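Local atomic coordinates of chromosome replication initiation protein (Geobacillus kaustophilus, PDB entry 2VN2), a protein that probably acts in primosome assembly at the initiation of chromosome replication, and is represented here by its N-terminal domain, which binds magnesium. Residues A[28-38]-A[71-81]. Numbering follows the deposited sequence.
Sequences LGLGEGELVLL and MVRRLLQKGMI
Helix 32-38 and helix 71-77 meet at close to a right angle (94°), 10.9 Å apart at their axes, in a leucine-rich apolar contact with a lysine-glutamate salt bridge at its side. The loops before helix 32-38 and after helix 71-77 also take part. Both segments belong to the DnaD N-terminal domain, of the helix-turn-helix clan. L75 is central to the apolar part. Its CD2 meets L30 CD2 at 3.6 Å, the two side chains crossing at about a right angle. Its CD1 touches L37 CD2 and L38 CD2. L37 has CG anti to the backbone N (chi1 177°), which, with an extended chi2, brings CD1 against both M71 CB and V72 CG2. L38 CD2 also packs on I81 CG2 at 3.6 Å. M71 bends at chi3, and its CE lies 3.5 Å from G33 O. L102 of helix 100-116 packs against L28, L38 and M80.

The polar part lies beside L75. K78 NZ reaches E34 OE2 at 2.7 Å, on the syn lone pair, and also bonds G29 O at 2.9 Å. E34 OE1 turns its anti lone pair to G31 N at 2.7 Å, with an N-H...O angle of 152°. A glutamine at E34 would probably leave K78 without its charged mate. K78 NZ also sits over one face of the R74 guanidinium, so two positive groups lie near the one carboxylate, which would probably favour its charged form. Beside the apolar core, K78 NZ thus ties the E34 carboxylate and the loop carbonyl of G29 to segment 71-81.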
loop_
_atom_site.group_PDB
_atom_site.type_symbol
_atom_site.label_atom_id
_atom_site.label_comp_id
_atom_site.label_asym_id
_atom_site.label_seq_id
_atom_site.Cartn_x
_atom_site.Cartn_y
_atom_site.Cartn_z
ATOM N N LEU A 28 17.249 -6.186 12.428
ATOM C CA LEU A 28 17.823 -4.833 12.608
ATOM C C LEU A 28 17.827 -4.460 14.072
ATOM O O LEU A 28 18.239 -3.392 14.389
ATOM C CB LEU A 28 17.045 -3.751 11.853
ATOM C CG LEU A 28 17.049 -3.657 10.299
ATOM C CD1 LEU A 28 16.033 -2.651 9.718
ATOM C CD2 LEU A 28 18.409 -3.310 9.784
ATOM N N GLY A 29 17.349 -5.295 14.989
ATOM C CA GLY A 29 17.288 -4.874 16.382
ATOM C C GLY A 29 16.044 -4.111 16.749
ATOM O O GLY A 29 15.988 -3.494 17.821
ATOM N N LEU A 30 15.011 -4.157 15.901
ATOM C CA LEU A 30 13.667 -3.611 16.294
ATOM C C LEU A 30 12.736 -4.650 16.959
ATOM O O LEU A 30 12.837 -5.866 16.713
ATOM C CB LEU A 30 12.979 -2.917 15.119
ATOM C CG LEU A 30 13.834 -1.869 14.457
ATOM C CD1 LEU A 30 13.263 -1.257 13.224
ATOM C CD2 LEU A 30 14.047 -0.766 15.515
ATOM N N GLY A 31 11.839 -4.152 17.795
ATOM C CA GLY A 31 10.759 -4.931 18.365
ATOM C C GLY A 31 9.483 -4.657 17.546
ATOM O O GLY A 31 9.422 -3.691 16.721
ATOM N N GLU A 32 8.462 -5.474 17.791
ATOM C CA GLU A 32 7.143 -5.226 17.217
ATOM C C GLU A 32 6.636 -3.861 17.616
ATOM O O GLU A 32 5.959 -3.169 16.799
ATOM C CB GLU A 32 6.144 -6.343 17.672
ATOM C CG GLU A 32 6.327 -7.669 16.956
ATOM C CD GLU A 32 7.644 -8.409 17.334
ATOM O OE1 GLU A 32 8.027 -8.285 18.500
ATOM O OE2 GLU A 32 8.243 -9.180 16.529
ATOM N N GLY A 33 6.831 -3.468 18.901
ATOM C CA GLY A 33 6.326 -2.130 19.276
ATOM C C GLY A 33 6.930 -0.940 18.534
ATOM O O GLY A 33 6.232 0.058 18.245
ATOM N N GLU A 34 8.232 -1.002 18.237
ATOM C CA GLU A 34 8.957 -0.026 17.436
ATOM C C GLU A 34 8.457 -0.082 16.050
ATOM O O GLU A 34 8.329 0.967 15.431
ATOM C CB GLU A 34 10.508 -0.311 17.456
ATOM C CG GLU A 34 11.111 -0.062 18.881
ATOM C CD GLU A 34 12.521 -0.608 19.020
ATOM O OE1 GLU A 34 12.744 -1.835 18.824
ATOM O OE2 GLU A 34 13.415 0.205 19.386
ATOM N N LEU A 35 8.273 -1.287 15.483
ATOM C CA LEU A 35 7.736 -1.356 14.119
ATOM C C LEU A 35 6.378 -0.579 14.039
ATOM O O LEU A 35 6.254 0.416 13.279
ATOM C CB LEU A 35 7.665 -2.811 13.594
ATOM C CG LEU A 35 7.206 -2.770 12.144
ATOM C CD1 LEU A 35 8.360 -2.384 11.188
ATOM C CD2 LEU A 35 6.784 -4.156 11.781
ATOM N N VAL A 36 5.390 -0.967 14.872
ATOM C CA VAL A 36 4.124 -0.299 14.866
ATOM C C VAL A 36 4.334 1.215 15.131
ATOM O O VAL A 36 3.632 2.043 14.578
ATOM C CB VAL A 36 3.148 -0.958 15.852
ATOM C CG1 VAL A 36 1.675 -0.187 15.801
ATOM C CG2 VAL A 36 2.993 -2.438 15.544
ATOM N N LEU A 37 5.303 1.598 15.997
ATOM C CA LEU A 37 5.498 3.049 16.251
ATOM C C LEU A 37 5.884 3.748 14.922
ATOM O O LEU A 37 5.360 4.814 14.594
ATOM C CB LEU A 37 6.527 3.347 17.399
ATOM C CG LEU A 37 6.830 4.861 17.681
ATOM C CD1 LEU A 37 7.524 5.010 18.956
ATOM C CD2 LEU A 37 7.835 5.407 16.618
ATOM N N LEU A 38 6.775 3.141 14.169
ATOM C CA LEU A 38 7.233 3.638 12.848
ATOM C C LEU A 38 6.037 3.775 11.883
ATOM O O LEU A 38 5.915 4.764 11.099
ATOM C CB LEU A 38 8.275 2.600 12.290
ATOM C CG LEU A 38 9.642 2.662 12.973
ATOM C CD1 LEU A 38 10.615 1.626 12.369
ATOM C CD2 LEU A 38 10.269 4.127 13.057
ATOM N N MET A 71 10.780 5.264 23.523
ATOM C CA MET A 71 10.961 4.489 22.297
ATOM C C MET A 71 11.492 5.404 21.183
ATOM O O MET A 71 12.319 4.980 20.495
ATOM C CB MET A 71 9.601 3.879 21.878
ATOM C CG MET A 71 8.927 3.028 22.939
ATOM S SD MET A 71 7.294 2.302 22.563
ATOM C CE MET A 71 7.741 1.442 21.049
ATOM N N VAL A 72 10.994 6.624 21.017
ATOM C CA VAL A 72 11.517 7.579 19.966
ATOM C C VAL A 72 12.961 7.902 20.269
ATOM O O VAL A 72 13.859 7.728 19.398
ATOM C CB VAL A 72 10.722 8.859 19.905
ATOM C CG1 VAL A 72 11.329 9.812 18.904
ATOM C CG2 VAL A 72 9.070 8.534 19.666
ATOM N N ARG A 73 13.240 8.252 21.531
ATOM C CA ARG A 73 14.637 8.344 22.006
ATOM C C ARG A 73 15.532 7.120 21.642
ATOM O O ARG A 73 16.612 7.306 21.083
ATOM C CB ARG A 73 14.636 8.643 23.528
ATOM C CG ARG A 73 15.955 9.140 24.094
ATOM C CD ARG A 73 15.856 9.877 25.533
ATOM N NE ARG A 73 14.750 10.878 25.715
ATOM C CZ ARG A 73 14.038 10.998 26.851
ATOM N NH1 ARG A 73 13.050 11.907 26.994
ATOM N NH2 ARG A 73 14.316 10.178 27.869
ATOM N N ARG A 74 15.092 5.898 21.958
ATOM C CA ARG A 74 15.874 4.660 21.635
ATOM C C ARG A 74 16.023 4.441 20.105
ATOM O O ARG A 74 17.076 3.965 19.652
ATOM C CB ARG A 74 15.309 3.390 22.390
ATOM C CG ARG A 74 15.964 1.988 22.002
ATOM C CD ARG A 74 16.566 1.071 23.262
ATOM N NE ARG A 74 17.128 -0.319 22.960
ATOM C CZ ARG A 74 16.518 -1.519 23.136
ATOM N NH1 ARG A 74 15.280 -1.596 23.610
ATOM N NH2 ARG A 74 17.142 -2.650 22.781
ATOM N N LEU A 75 14.997 4.791 19.310
ATOM C CA LEU A 75 15.134 4.729 17.828
ATOM C C LEU A 75 16.183 5.776 17.287
ATOM O O LEU A 75 16.880 5.456 16.300
ATOM C CB LEU A 75 13.781 4.994 17.099
ATOM C CG LEU A 75 12.746 3.850 17.233
ATOM C CD1 LEU A 75 11.403 4.363 16.728
ATOM C CD2 LEU A 75 13.190 2.623 16.433
ATOM N N LEU A 76 16.184 7.005 17.856
ATOM C CA LEU A 76 17.194 8.078 17.541
ATOM C C LEU A 76 18.568 7.544 17.840
ATOM O O LEU A 76 19.499 7.599 16.987
ATOM C CB LEU A 76 16.978 9.420 18.338
ATOM C CG LEU A 76 15.781 10.255 17.864
ATOM C CD1 LEU A 76 15.258 11.278 18.833
ATOM C CD2 LEU A 76 15.930 10.851 16.471
ATOM N N GLN A 77 18.693 6.963 19.020
ATOM C CA GLN A 77 19.987 6.315 19.327
ATOM C C GLN A 77 20.390 5.104 18.580
ATOM O O GLN A 77 21.535 5.009 18.189
ATOM C CB GLN A 77 20.312 6.229 20.830
ATOM C CG GLN A 77 19.959 5.049 21.585
ATOM C CD GLN A 77 19.574 5.499 23.033
ATOM O OE1 GLN A 77 19.696 6.712 23.388
ATOM N NE2 GLN A 77 19.032 4.553 23.835
ATOM N N LYS A 78 19.484 4.165 18.305
ATOM C CA LYS A 78 19.902 3.066 17.382
ATOM C C LYS A 78 20.176 3.585 15.963
ATOM O O LYS A 78 20.625 2.847 15.170
ATOM C CB LYS A 78 18.893 1.915 17.352
ATOM C CG LYS A 78 18.651 1.204 18.686
ATOM C CD LYS A 78 17.180 0.684 18.772
ATOM C CE LYS A 78 17.097 -0.730 19.283
ATOM N NZ LYS A 78 15.706 -1.151 19.530
ATOM N N GLY A 79 19.876 4.831 15.624
ATOM C CA GLY A 79 20.106 5.349 14.249
ATOM C C GLY A 79 19.143 4.753 13.238
ATOM O O GLY A 79 19.425 4.668 12.012
ATOM N N MET A 80 17.956 4.426 13.717
ATOM C CA MET A 80 16.779 4.108 12.827
ATOM C C MET A 80 15.992 5.271 12.327
ATOM O O MET A 80 15.404 5.208 11.282
ATOM C CB MET A 80 15.853 3.080 13.483
ATOM C CG MET A 80 16.597 1.725 13.790
ATOM S SD MET A 80 17.090 0.795 12.379
ATOM C CE MET A 80 18.368 0.038 13.332
ATOM N N ILE A 81 15.927 6.359 13.052
ATOM C CA ILE A 81 15.207 7.564 12.569
ATOM C C ILE A 81 16.183 8.767 12.955
ATOM O O ILE A 81 17.039 8.551 13.813
ATOM C CB ILE A 81 13.831 7.803 13.232
ATOM C CG1 ILE A 81 13.945 8.035 14.751
ATOM C CG2 ILE A 81 12.737 6.741 12.828
ATOM C CD1 ILE A 81 12.691 8.598 15.416
#